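Local coordinates for protein putative decarboxylase involved in desferrioxamine biosynthesis (Erwinia amylovora, PDB 5O5C) that probably decarboxylates lysine with pyridoxal 5'-phosphate as cofactor, supplying the diamine used in desferrioxamine siderophore biosynthesis, at residues V115-L120 with L392-P397; I144-I149 with V373-Q378; W151-I156 with A340-D345; C303-S308 with N402-I407. One frame throughout, in Å; residues are numbered along the deposited sequence.

Interaction 1. Residues V115-L120 with L392-P397; sequences VLPSLL and LRVSGP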
loop_
_atom_site.group_PDB
_atom_site.type_symbol
_atom_site.label_atom_id
_atom_site.label_comp_id
_atom_site.label_asym_id
_atom_site.label_seq_id
_atom_site.Cartn_x
_atom_site.Cartn_y
_atom_site.Cartn_z
ATOM N N VAL B 115 11.267 6.042 14.918
ATOM C CA VAL B 115 12.618 5.674 15.390
ATOM C C VAL B 115 13.635 5.461 14.267
ATOM O O VAL B 115 13.279 4.999 13.130
ATOM C CB VAL B 115 12.616 4.398 16.327
ATOM C CG1 VAL B 115 11.717 4.620 17.532
ATOM C CG2 VAL B 115 12.191 3.129 15.607
ATOM N N LEU B 116 14.890 5.755 14.627
ATOM C CA LEU B 116 16.066 5.722 13.733
ATOM C C LEU B 116 16.234 4.452 12.915
ATOM O O LEU B 116 16.465 4.557 11.693
ATOM C CB LEU B 116 17.351 6.058 14.479
ATOM C CG LEU B 116 17.507 7.536 14.898
ATOM C CD1 LEU B 116 18.648 7.675 15.909
ATOM C CD2 LEU B 116 17.615 8.484 13.698
ATOM N N PRO B 117 16.070 3.251 13.527
ATOM C CA PRO B 117 16.175 2.059 12.679
ATOM C C PRO B 117 15.126 1.905 11.586
ATOM O O PRO B 117 15.326 1.114 10.663
ATOM C CB PRO B 117 16.101 0.904 13.673
ATOM C CG PRO B 117 16.486 1.484 14.972
ATOM C CD PRO B 117 15.938 2.870 14.940
ATOM N N SER B 118 14.036 2.669 11.678
ATOM C CA SER B 118 13.041 2.719 10.632
ATOM C C SER B 118 13.546 3.504 9.427
ATOM O O SER B 118 13.354 3.065 8.253
ATOM C CB SER B 118 11.784 3.361 11.159
ATOM O OG SER B 118 10.651 2.904 10.500
ATOM N N LEU B 119 14.203 4.633 9.704
ATOM C CA LEU B 119 14.848 5.412 8.638
ATOM C C LEU B 119 16.052 4.670 8.046
ATOM O O LEU B 119 16.289 4.742 6.826
ATOM C CB LEU B 119 15.299 6.814 9.094
ATOM C CG LEU B 119 14.279 7.844 9.595
ATOM C CD1 LEU B 119 13.727 7.605 11.005
ATOM C CD2 LEU B 119 14.948 9.207 9.523
ATOM N N LEU B 120 16.811 3.995 8.902
ATOM C CA LEU B 120 17.883 3.094 8.463
ATOM C C LEU B 120 17.346 2.141 7.377
ATOM O O LEU B 120 17.923 2.032 6.312
ATOM C CB LEU B 120 18.444 2.268 9.635
ATOM C CG LEU B 120 19.707 1.443 9.419
ATOM C CD1 LEU B 120 20.891 2.370 9.158
ATOM C CD2 LEU B 120 20.037 0.577 10.599
ATOM N N LEU B 392 14.052 -4.162 15.680
ATOM C CA LEU B 392 14.299 -5.188 16.689
ATOM C C LEU B 392 15.789 -5.542 16.810
ATOM O O LEU B 392 16.353 -5.658 17.930
ATOM C CB LEU B 392 13.465 -6.402 16.342
ATOM C CG LEU B 392 11.970 -6.092 16.402
ATOM C CD1 LEU B 392 11.132 -6.969 15.517
ATOM C CD2 LEU B 392 11.524 -6.139 17.833
ATOM N N ARG B 393 16.456 -5.634 15.657
ATOM C CA ARG B 393 17.849 -5.949 15.622
ATOM C C ARG B 393 18.698 -4.867 16.340
ATOM O O ARG B 393 19.550 -5.225 17.168
ATOM C CB ARG B 393 18.307 -6.181 14.184
ATOM C CG ARG B 393 19.776 -6.643 14.077
ATOM C CD ARG B 393 20.040 -7.987 14.760
ATOM N NE ARG B 393 18.974 -8.950 14.412
ATOM C CZ ARG B 393 18.481 -9.891 15.216
ATOM N NH1 ARG B 393 18.948 -10.084 16.453
ATOM N NH2 ARG B 393 17.484 -10.649 14.770
ATOM N N VAL B 394 18.417 -3.586 16.074
ATOM C CA VAL B 394 19.249 -2.493 16.575
ATOM C C VAL B 394 18.779 -2.163 17.983
ATOM O O VAL B 394 19.534 -2.236 18.907
ATOM C CB VAL B 394 19.176 -1.223 15.707
ATOM C CG1 VAL B 394 19.903 -0.050 16.361
ATOM C CG2 VAL B 394 19.758 -1.465 14.336
ATOM N N SER B 395 17.517 -1.766 18.090
ATOM C CA SER B 395 16.936 -1.298 19.308
ATOM C C SER B 395 16.354 -2.533 19.937
ATOM O O SER B 395 15.846 -3.399 19.228
ATOM C CB SER B 395 15.802 -0.334 18.982
ATOM O OG SER B 395 16.235 0.806 18.255
ATOM N N GLY B 396 16.367 -2.679 21.241
ATOM C CA GLY B 396 15.524 -3.807 21.786
ATOM C C GLY B 396 14.045 -3.842 21.295
ATOM O O GLY B 396 13.505 -2.837 20.839
ATOM N N PRO B 397 13.387 -5.013 21.345
ATOM C CA PRO B 397 11.952 -5.048 21.576
ATOM C C PRO B 397 11.564 -4.354 22.917
ATOM O O PRO B 397 10.498 -3.722 23.000
ATOM C CB PRO B 397 11.630 -6.558 21.624
ATOM C CG PRO B 397 12.934 -7.250 21.522
ATOM C CD PRO B 397 13.891 -6.321 20.902
#
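The proline ring of P117 presents its outermost carbon, CG, to both V394 and S395. P117 CG lies 3.9 Å from V394 CB, and the V394 CG1 methyl sits at nearly the same range, 4.0 Å from P117 CG, so the ring rests against the branch point of the valine rather than against one methyl alone; the two side chains cross obliquely. The same P117 CG comes within 3.4 Å of S395 OG, a van der Waals contact between a ring carbon and a hydroxyl oxygen. With chi1 at -61°, S395 OG stands opposite its own carbonyl carbon, on the side of the backbone N, where it meets the proline. L120, three residues on from P117, adds a looser apolar touch between L120 CD2 and V394 CG2 at 4.3 Å.

What positions these groups is two helix ends. P117 lies in the first turn of helix 116-128, where S118 N bonds to V115 O and L120 N to L116 O. V394 closes helix 385-394, and S395 is the first residue beyond it to leave helical backbone angles. T391, one turn before V394, also reaches P117. In this type I fold enzyme the contact lies away from the cofactor site and beside the dimer interface: L120 packs on V44 and V394 on N83 of the second subunit, while R393 forms a salt bridge to its E89.

No hydrogen bond spans the two segments. The 142 Å² buried between them comes from van der Waals packing, apolar apart from the serine hydroxyl.

Interaction 2. Residues I144-I149 with V373-Q378; sequences IEQKVI and VNKSIQ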
loop_
_atom_site.group_PDB
_atom_site.type_symbol
_atom_site.label_atom_id
_atom_site.label_comp_id
_atom_site.label_asym_id
_atom_site.label_seq_id
_atom_site.Cartn_x
_atom_site.Cartn_y
_atom_site.Cartn_z
ATOM N N ILE B 144 13.135 -12.603 5.729
ATOM C CA ILE B 144 13.061 -11.584 6.786
ATOM C C ILE B 144 11.610 -11.271 7.146
ATOM O O ILE B 144 11.225 -11.337 8.328
ATOM C CB ILE B 144 13.818 -10.285 6.452
ATOM C CG1 ILE B 144 15.317 -10.468 6.621
ATOM C CG2 ILE B 144 13.360 -9.133 7.324
ATOM C CD1 ILE B 144 16.111 -9.414 5.878
ATOM N N GLU B 145 10.777 -11.008 6.147
ATOM C CA GLU B 145 9.376 -10.712 6.465
ATOM C C GLU B 145 8.754 -11.861 7.318
ATOM O O GLU B 145 7.992 -11.611 8.281
ATOM C CB GLU B 145 8.541 -10.447 5.213
ATOM C CG GLU B 145 7.032 -10.425 5.511
ATOM C CD GLU B 145 6.186 -9.767 4.447
ATOM O OE1 GLU B 145 6.779 -8.924 3.701
ATOM O OE2 GLU B 145 4.957 -10.136 4.337
ATOM N N GLN B 146 9.042 -13.098 6.917
ATOM C CA GLN B 146 8.480 -14.245 7.597
ATOM C C GLN B 146 8.883 -14.284 9.059
ATOM O O GLN B 146 8.052 -14.567 9.904
ATOM C CB GLN B 146 8.857 -15.562 6.943
ATOM C CG GLN B 146 7.982 -16.700 7.462
ATOM C CD GLN B 146 6.524 -16.602 7.052
ATOM O OE1 GLN B 146 6.213 -16.475 5.865
ATOM N NE2 GLN B 146 5.611 -16.704 8.028
ATOM N N LYS B 147 10.146 -13.974 9.313
ATOM C CA LYS B 147 10.692 -13.743 10.667
ATOM C C LYS B 147 9.933 -12.694 11.447
ATOM O O LYS B 147 9.458 -12.936 12.548
ATOM C CB LYS B 147 12.188 -13.345 10.583
ATOM C CG LYS B 147 13.034 -13.869 11.711
ATOM C CD LYS B 147 13.618 -15.234 11.381
ATOM C CE LYS B 147 14.192 -15.878 12.629
ATOM N NZ LYS B 147 14.684 -17.258 12.368
ATOM N N VAL B 148 9.779 -11.506 10.888
ATOM C CA VAL B 148 8.976 -10.516 11.590
ATOM C C VAL B 148 7.550 -10.941 11.888
ATOM O O VAL B 148 7.044 -10.659 12.960
ATOM C CB VAL B 148 8.955 -9.126 10.928
ATOM C CG1 VAL B 148 8.202 -8.164 11.811
ATOM C CG2 VAL B 148 10.359 -8.600 10.766
ATOM N N ILE B 149 6.896 -11.542 10.900
ATOM C CA ILE B 149 5.590 -12.101 11.041
ATOM C C ILE B 149 5.489 -13.140 12.150
ATOM O O ILE B 149 4.589 -13.052 13.008
ATOM C CB ILE B 149 5.143 -12.723 9.698
ATOM C CG1 ILE B 149 4.694 -11.602 8.798
ATOM C CG2 ILE B 149 3.987 -13.686 9.876
ATOM C CD1 ILE B 149 4.342 -12.084 7.444
ATOM N N VAL B 373 3.143 -13.442 -2.229
ATOM C CA VAL B 373 1.959 -13.091 -3.037
ATOM C C VAL B 373 0.800 -14.088 -2.831
ATOM O O VAL B 373 -0.355 -13.692 -2.799
ATOM C CB VAL B 373 2.265 -12.836 -4.556
ATOM C CG1 VAL B 373 2.254 -14.117 -5.384
ATOM C CG2 VAL B 373 1.262 -11.850 -5.146
ATOM N N ASN B 374 1.099 -15.359 -2.556
ATOM C CA ASN B 374 0.013 -16.319 -2.356
ATOM C C ASN B 374 -0.914 -15.990 -1.163
ATOM O O ASN B 374 -2.053 -16.422 -1.162
ATOM C CB ASN B 374 0.557 -17.751 -2.311
ATOM C CG ASN B 374 1.322 -18.116 -3.593
ATOM O OD1 ASN B 374 2.513 -18.414 -3.537
ATOM N ND2 ASN B 374 0.667 -18.025 -4.743
ATOM N N LYS B 375 -0.453 -15.183 -0.208
ATOM C CA LYS B 375 -1.239 -14.731 0.954
ATOM C C LYS B 375 -1.736 -13.257 0.913
ATOM O O LYS B 375 -2.304 -12.735 1.887
ATOM C CB LYS B 375 -0.407 -14.886 2.242
ATOM C CG LYS B 375 0.329 -16.212 2.415
ATOM C CD LYS B 375 1.155 -16.313 3.693
ATOM C CE LYS B 375 2.376 -15.430 3.689
ATOM N NZ LYS B 375 3.289 -15.644 4.827
ATOM N N SER B 376 -1.542 -12.595 -0.200
ATOM C CA SER B 376 -1.675 -11.138 -0.304
ATOM C C SER B 376 -2.755 -10.834 -1.275
ATOM O O SER B 376 -3.019 -11.666 -2.150
ATOM C CB SER B 376 -0.347 -10.554 -0.789
ATOM O OG SER B 376 -0.320 -9.132 -0.782
ATOM N N ILE B 377 -3.400 -9.670 -1.106
ATOM C CA ILE B 377 -4.278 -9.076 -2.080
ATOM C C ILE B 377 -3.599 -7.944 -2.878
ATOM O O ILE B 377 -4.250 -7.273 -3.700
ATOM C CB ILE B 377 -5.678 -8.614 -1.505
ATOM C CG1 ILE B 377 -5.534 -7.662 -0.361
ATOM C CG2 ILE B 377 -6.572 -9.801 -1.146
ATOM C CD1 ILE B 377 -6.554 -6.573 -0.375
ATOM N N GLN B 378 -2.304 -7.737 -2.648
ATOM C CA GLN B 378 -1.466 -6.918 -3.518
ATOM C C GLN B 378 -0.623 -7.846 -4.413
ATOM O O GLN B 378 -0.473 -9.055 -4.139
ATOM C CB GLN B 378 -0.511 -6.069 -2.660
ATOM C CG GLN B 378 -1.173 -5.076 -1.689
ATOM C CD GLN B 378 -0.199 -4.431 -0.698
ATOM O OE1 GLN B 378 0.060 -4.954 0.365
ATOM N NE2 GLN B 378 0.294 -3.284 -1.033
#
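Q146 and K375 have the nearest backbones of the two segments, yet their CA atoms stand 11.8 Å apart, so the helix and the 3-10 turn are bridged by long side chains alone. K375 NZ donates to Q146 OE1 at 3.2 Å, a weak hydrogen bond between side chains that meet at about a right angle. The glutamine reaches this point by a bend at chi2 (68°), and the lysine by one at chi3 (-70°).

Stronger partners for both polar ends lie close by. K375 NZ forms a salt bridge with D163 OD1 and a hydrogen bond to G164 O, while Q146 NE2 donates to D150 OD1 and to D163 OD1. D163 OD1 is thus shared by the amide and the ammonium, and probably orients both. E145 OE2 is 5.8 Å from K375 NZ, too far for a contact, though its charge may add a weak attraction; its own salt bridge goes to R381. Beyond the lysine, an ST turn shapes the loop: Q378 N donates to S376 OG at 3.1 Å with an N-H...O angle of 154°.

This surface contact links helix 140-156 to the loop before helix 385-394, at edge strand 163-167 of the main sheet of the type I fold. Helix 140-156 covers that strand, I149 resting on D163 and F166, and helix 385-394 lies against I144 and V148 of the same helix, both touching W389. On the loop side, I377 packs against helix 170-189.

Interaction 3. Residues W151-I156 with A340-D345; sequences WTLSRI and AFFVRD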
loop_
_atom_site.group_PDB
_atom_site.type_symbol
_atom_site.label_atom_id
_atom_site.label_comp_id
_atom_site.label_asym_id
_atom_site.label_seq_id
_atom_site.Cartn_x
_atom_site.Cartn_y
_atom_site.Cartn_z
ATOM N N TRP B 151 7.679 -13.734 14.600
ATOM C CA TRP B 151 7.897 -13.033 15.877
ATOM C C TRP B 151 6.628 -12.325 16.388
ATOM O O TRP B 151 6.321 -12.354 17.588
ATOM C CB TRP B 151 9.040 -12.023 15.755
ATOM C CG TRP B 151 9.259 -11.152 16.989
ATOM C CD1 TRP B 151 10.036 -11.468 18.062
ATOM C CD2 TRP B 151 8.737 -9.824 17.248
ATOM N NE1 TRP B 151 10.004 -10.453 18.986
ATOM C CE2 TRP B 151 9.236 -9.421 18.513
ATOM C CE3 TRP B 151 7.877 -8.960 16.557
ATOM C CZ2 TRP B 151 8.910 -8.186 19.114
ATOM C CZ3 TRP B 151 7.545 -7.709 17.156
ATOM C CH2 TRP B 151 8.077 -7.344 18.428
ATOM N N THR B 152 5.904 -11.664 15.492
ATOM C CA THR B 152 4.642 -11.022 15.894
ATOM C C THR B 152 3.643 -12.061 16.367
ATOM O O THR B 152 3.013 -11.932 17.413
ATOM C CB THR B 152 4.062 -10.146 14.767
ATOM O OG1 THR B 152 5.044 -9.187 14.405
ATOM C CG2 THR B 152 2.900 -9.424 15.268
ATOM N N LEU B 153 3.504 -13.113 15.616
ATOM C CA LEU B 153 2.545 -14.143 15.985
ATOM C C LEU B 153 2.862 -14.788 17.370
ATOM O O LEU B 153 1.945 -15.154 18.128
ATOM C CB LEU B 153 2.517 -15.228 14.955
ATOM C CG LEU B 153 1.834 -14.926 13.631
ATOM C CD1 LEU B 153 2.321 -15.999 12.712
ATOM C CD2 LEU B 153 0.314 -14.948 13.720
ATOM N N SER B 154 4.149 -14.917 17.665
ATOM C CA SER B 154 4.601 -15.321 18.997
ATOM C C SER B 154 4.122 -14.414 20.113
ATOM O O SER B 154 3.846 -14.885 21.224
ATOM C CB SER B 154 6.113 -15.404 19.038
ATOM O OG SER B 154 6.541 -15.941 20.259
ATOM N N ARG B 155 3.998 -13.122 19.831
ATOM C CA ARG B 155 3.599 -12.163 20.843
ATOM C C ARG B 155 2.108 -12.123 20.983
ATOM O O ARG B 155 1.612 -11.859 22.082
ATOM C CB ARG B 155 4.110 -10.803 20.463
ATOM C CG ARG B 155 5.621 -10.762 20.376
ATOM C CD ARG B 155 6.097 -10.293 21.664
ATOM N NE ARG B 155 7.528 -10.245 21.818
ATOM C CZ ARG B 155 8.126 -9.442 22.689
ATOM N NH1 ARG B 155 7.417 -8.596 23.428
ATOM N NH2 ARG B 155 9.424 -9.520 22.856
ATOM N N ILE B 156 1.384 -12.361 19.881
ATOM C CA ILE B 156 -0.078 -12.432 19.945
ATOM C C ILE B 156 -0.512 -13.688 20.694
ATOM O O ILE B 156 -1.535 -13.671 21.410
ATOM C CB ILE B 156 -0.709 -12.452 18.551
ATOM C CG1 ILE B 156 -0.616 -11.087 17.897
ATOM C CG2 ILE B 156 -2.172 -12.886 18.563
ATOM C CD1 ILE B 156 -0.704 -11.166 16.371
ATOM N N ALA B 340 0.419 -5.102 9.126
ATOM C CA ALA B 340 0.278 -6.509 8.822
ATOM C C ALA B 340 -1.014 -7.100 9.322
ATOM O O ALA B 340 -1.651 -6.564 10.265
ATOM C CB ALA B 340 1.460 -7.285 9.401
ATOM N N PHE B 341 -1.384 -8.198 8.646
ATOM C CA PHE B 341 -2.622 -8.966 8.878
ATOM C C PHE B 341 -2.282 -10.406 9.270
ATOM O O PHE B 341 -1.468 -11.039 8.622
ATOM C CB PHE B 341 -3.431 -8.973 7.598
ATOM C CG PHE B 341 -4.635 -9.816 7.672
ATOM C CD1 PHE B 341 -5.672 -9.450 8.475
ATOM C CD2 PHE B 341 -4.698 -11.029 7.002
ATOM C CE1 PHE B 341 -6.778 -10.240 8.617
ATOM C CE2 PHE B 341 -5.830 -11.819 7.102
ATOM C CZ PHE B 341 -6.859 -11.434 7.939
ATOM N N PHE B 342 -2.923 -10.927 10.311
ATOM C CA PHE B 342 -2.624 -12.232 10.844
ATOM C C PHE B 342 -3.844 -13.117 10.875
ATOM O O PHE B 342 -4.898 -12.643 11.233
ATOM C CB PHE B 342 -2.061 -12.113 12.235
ATOM C CG PHE B 342 -0.775 -11.392 12.264
ATOM C CD1 PHE B 342 -0.756 -10.021 12.305
ATOM C CD2 PHE B 342 0.417 -12.079 12.146
ATOM C CE1 PHE B 342 0.409 -9.346 12.267
ATOM C CE2 PHE B 342 1.597 -11.394 12.076
ATOM C CZ PHE B 342 1.600 -10.028 12.133
ATOM N N VAL B 343 -3.657 -14.404 10.546
ATOM C CA VAL B 343 -4.706 -15.433 10.659
ATOM C C VAL B 343 -4.361 -16.594 11.642
ATOM O O VAL B 343 -3.220 -16.965 11.796
ATOM C CB VAL B 343 -5.052 -16.025 9.311
ATOM C CG1 VAL B 343 -5.797 -15.000 8.462
ATOM C CG2 VAL B 343 -3.835 -16.579 8.580
ATOM N N ARG B 344 -5.369 -17.156 12.284
ATOM C CA ARG B 344 -5.177 -18.270 13.192
ATOM C C ARG B 344 -4.765 -19.527 12.380
ATOM O O ARG B 344 -3.897 -20.249 12.788
ATOM C CB ARG B 344 -6.474 -18.524 13.943
ATOM C CG ARG B 344 -6.392 -19.575 14.998
ATOM C CD ARG B 344 -7.679 -19.716 15.813
ATOM N NE ARG B 344 -7.272 -20.431 16.995
ATOM C CZ ARG B 344 -7.215 -19.967 18.232
ATOM N NH1 ARG B 344 -7.557 -18.733 18.504
ATOM N NH2 ARG B 344 -6.775 -20.731 19.209
ATOM N N ASP B 345 -5.388 -19.701 11.218
ATOM C CA ASP B 345 -5.245 -20.844 10.341
ATOM C C ASP B 345 -4.925 -20.428 8.911
ATOM O O ASP B 345 -5.785 -19.940 8.181
ATOM C CB ASP B 345 -6.528 -21.668 10.357
ATOM C CG ASP B 345 -6.424 -22.940 9.473
ATOM O OD1 ASP B 345 -5.293 -23.440 9.252
ATOM O OD2 ASP B 345 -7.481 -23.389 8.971
#
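In the large-domain alpha/beta architecture of the aspartate aminotransferase type I fold, F342 of sheet strand 339-343 projects its ring onto T152, L153 and I156 of helix 140-156. The axes of helix 151-156 and strand 340-343 approach to 10.1 Å and cross at -59°, and the nearest CA atoms, those of L153 and F342, are 7.5 Å apart. Most of the strand's side of the contact is the F342 side chain. Its CG lies anti to the carbonyl carbon (chi1 -63°), which aims the ring at the helix.

T152 meets the far end of the ring, CG2 standing 3.4 Å from F342 CZ. The threonine hydroxyl is engaged separately, with Y328 OH and V148 O, so its methyl serves the apolar side. L153 approaches obliquely from near the base of the ring, where L153 CD2 is 3.3 Å from F342 CD2, a tight contact. No hydrogen bond joins the segments. The strand itself is held in the sheet by backbone bonds of F342 to V324 and of F341 to I165, and the side chain of F342 stays about 12 Å from the bound pyridoxal phosphate. Over one face of the ring, offset toward its rim, sits I156 CD1, 4.1 Å from F342 CG.

Interaction 4. Residues C303-S308 with N402-I407; sequences CGLLVS and NAFDDI
The phenyl ring of F404 lies flat over the backbone of G304, placing G304 CA above the middle of one face. The distance from G304 CA to the ring centroid is 3.8 Å, only 11° off the normal, which fits a CH-pi contact. Having no side chain, G304 lets the two backbones come close: its CA is 6.6 Å from F404 CA. The ring reaches across because F404 CG extends from the helix anti to its backbone N (chi1 -152°). L305 approaches from another direction, near the ring plane, with L305 CD2 4.1 Å from F404 CE2 at the edge.

In the type I fold this joins helix 397-420 to the 3-10 turn that follows sheet strand 294-299. F404 also touches S331, next to K330, the predicted attachment site of the cofactor; the side chains of F404 and K330 are about 7 Å apart, and no covalent link is present.

A polar contact lies one residue further along the helix. S308 OG donates to D405 OD1, but the modelled 2.4 Å between these atoms is very short, so its exact geometry is doubtful. The serine oxygen also accepts a hydrogen bond from H311 N, which does not depend on the short pair. D405 additionally packs against E309 and H311.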
loop_
_atom_site.group_PDB
_atom_site.type_symbol
_atom_site.label_atom_id
_atom_site.label_comp_id
_atom_site.label_asym_id
_atom_site.label_seq_id
_atom_site.Cartn_x
_atom_site.Cartn_y
_atom_site.Cartn_z
ATOM N N CYS B 303 -2.009 -2.915 19.317
ATOM C CA CYS B 303 -0.862 -3.822 19.163
ATOM C C CYS B 303 0.416 -3.352 19.902
ATOM O O CYS B 303 1.268 -4.192 20.281
ATOM C CB CYS B 303 -0.535 -4.032 17.656
ATOM S SG CYS B 303 -0.222 -2.436 16.900
ATOM N N GLY B 304 0.515 -2.060 20.209
ATOM C CA GLY B 304 1.627 -1.565 21.038
ATOM C C GLY B 304 1.808 -2.332 22.356
ATOM O O GLY B 304 2.884 -2.451 22.852
ATOM N N LEU B 305 0.727 -2.890 22.886
ATOM C CA LEU B 305 0.774 -3.609 24.154
ATOM C C LEU B 305 1.454 -4.976 24.047
ATOM O O LEU B 305 1.822 -5.558 25.083
ATOM C CB LEU B 305 -0.628 -3.740 24.732
ATOM C CG LEU B 305 -1.376 -2.469 25.083
ATOM C CD1 LEU B 305 -2.808 -2.794 25.472
ATOM C CD2 LEU B 305 -0.652 -1.727 26.191
ATOM N N LEU B 306 1.657 -5.471 22.809
ATOM C CA LEU B 306 2.371 -6.718 22.572
ATOM C C LEU B 306 3.816 -6.657 22.980
ATOM O O LEU B 306 4.456 -7.713 23.154
ATOM C CB LEU B 306 2.301 -7.142 21.093
ATOM C CG LEU B 306 0.942 -7.455 20.510
ATOM C CD1 LEU B 306 1.115 -7.758 19.035
ATOM C CD2 LEU B 306 0.266 -8.614 21.230
ATOM N N VAL B 307 4.345 -5.441 23.119
ATOM C CA VAL B 307 5.725 -5.213 23.605
ATOM C C VAL B 307 5.856 -4.617 25.018
ATOM O O VAL B 307 6.969 -4.320 25.434
ATOM C CB VAL B 307 6.566 -4.361 22.625
ATOM C CG1 VAL B 307 6.888 -5.159 21.379
ATOM C CG2 VAL B 307 5.911 -3.050 22.255
ATOM N N SER B 308 4.762 -4.504 25.770
ATOM C CA SER B 308 4.811 -3.918 27.116
ATOM C C SER B 308 5.014 -5.013 28.165
ATOM O O SER B 308 4.241 -5.988 28.222
ATOM C CB SER B 308 3.541 -3.122 27.405
ATOM O OG SER B 308 3.562 -2.526 28.693
ATOM N N ASN B 402 9.308 0.144 26.457
ATOM C CA ASN B 402 9.671 1.233 27.375
ATOM C C ASN B 402 9.031 2.522 26.936
ATOM O O ASN B 402 8.470 3.234 27.753
ATOM C CB ASN B 402 11.192 1.459 27.495
ATOM C CG ASN B 402 11.910 0.362 28.266
ATOM O OD1 ASN B 402 11.314 -0.322 29.093
ATOM N ND2 ASN B 402 13.195 0.163 27.958
ATOM N N ALA B 403 9.165 2.817 25.647
ATOM C CA ALA B 403 8.490 3.948 25.025
ATOM C C ALA B 403 6.989 3.877 25.203
ATOM O O ALA B 403 6.394 4.833 25.659
ATOM C CB ALA B 403 8.811 4.003 23.551
ATOM N N PHE B 404 6.393 2.738 24.866
ATOM C CA PHE B 404 4.933 2.650 24.855
ATOM C C PHE B 404 4.389 2.812 26.290
ATOM O O PHE B 404 3.443 3.586 26.522
ATOM C CB PHE B 404 4.432 1.350 24.257
ATOM C CG PHE B 404 3.100 1.479 23.635
ATOM C CD1 PHE B 404 2.974 2.111 22.402
ATOM C CD2 PHE B 404 1.967 0.993 24.249
ATOM C CE1 PHE B 404 1.756 2.278 21.810
ATOM C CE2 PHE B 404 0.721 1.154 23.657
ATOM C CZ PHE B 404 0.621 1.783 22.428
ATOM N N ASP B 405 5.027 2.122 27.233
ATOM C CA ASP B 405 4.772 2.362 28.669
ATOM C C ASP B 405 4.857 3.776 29.132
ATOM O O ASP B 405 3.935 4.245 29.805
ATOM C CB ASP B 405 5.694 1.535 29.528
ATOM C CG ASP B 405 5.384 0.061 29.418
ATOM O OD1 ASP B 405 4.280 -0.270 28.938
ATOM O OD2 ASP B 405 6.258 -0.722 29.802
ATOM N N ASP B 406 5.929 4.466 28.815
ATOM C CA ASP B 406 5.988 5.909 29.093
ATOM C C ASP B 406 4.835 6.730 28.539
ATOM O O ASP B 406 4.288 7.584 29.259
ATOM C CB ASP B 406 7.346 6.505 28.721
ATOM C CG ASP B 406 8.425 6.006 29.611
ATOM O OD1 ASP B 406 8.099 5.256 30.517
ATOM O OD2 ASP B 406 9.595 6.303 29.434
ATOM N N ILE B 407 4.417 6.438 27.310
ATOM C CA ILE B 407 3.229 7.118 26.738
ATOM C C ILE B 407 1.929 6.736 27.500
ATOM O O ILE B 407 1.130 7.615 27.817
ATOM C CB ILE B 407 3.145 7.072 25.178
ATOM C CG1 ILE B 407 3.385 5.707 24.599
ATOM C CG2 ILE B 407 4.208 7.991 24.528
ATOM C CD1 ILE B 407 2.877 5.494 23.191
#

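Overall arrangement
From the N terminus, residues 115-120 open the widest loop, which interaction 1 closes at 392-397. Inside it, interaction 2 joins 144-149 to 373-378, and interaction 3, nested within that, joins 151-156 to 340-345; both use helix 140-156 and touch where I149 O meets F342 CE2 at 3.5 Å. Interaction 4 starts at 303-308, inside all three loops, and ends at 402-407, beyond them, so it crosses each. Interactions 3 and 4 meet through R155 and L306, whereas L392 and P397 of interaction 1 lean on W151 of interaction 3. Interaction 3 ties helix 140-156 to the seven-stranded sheet, while the others join helices 116-128, 385-394 and 397-420 and connecting loops around it, beside the second subunit.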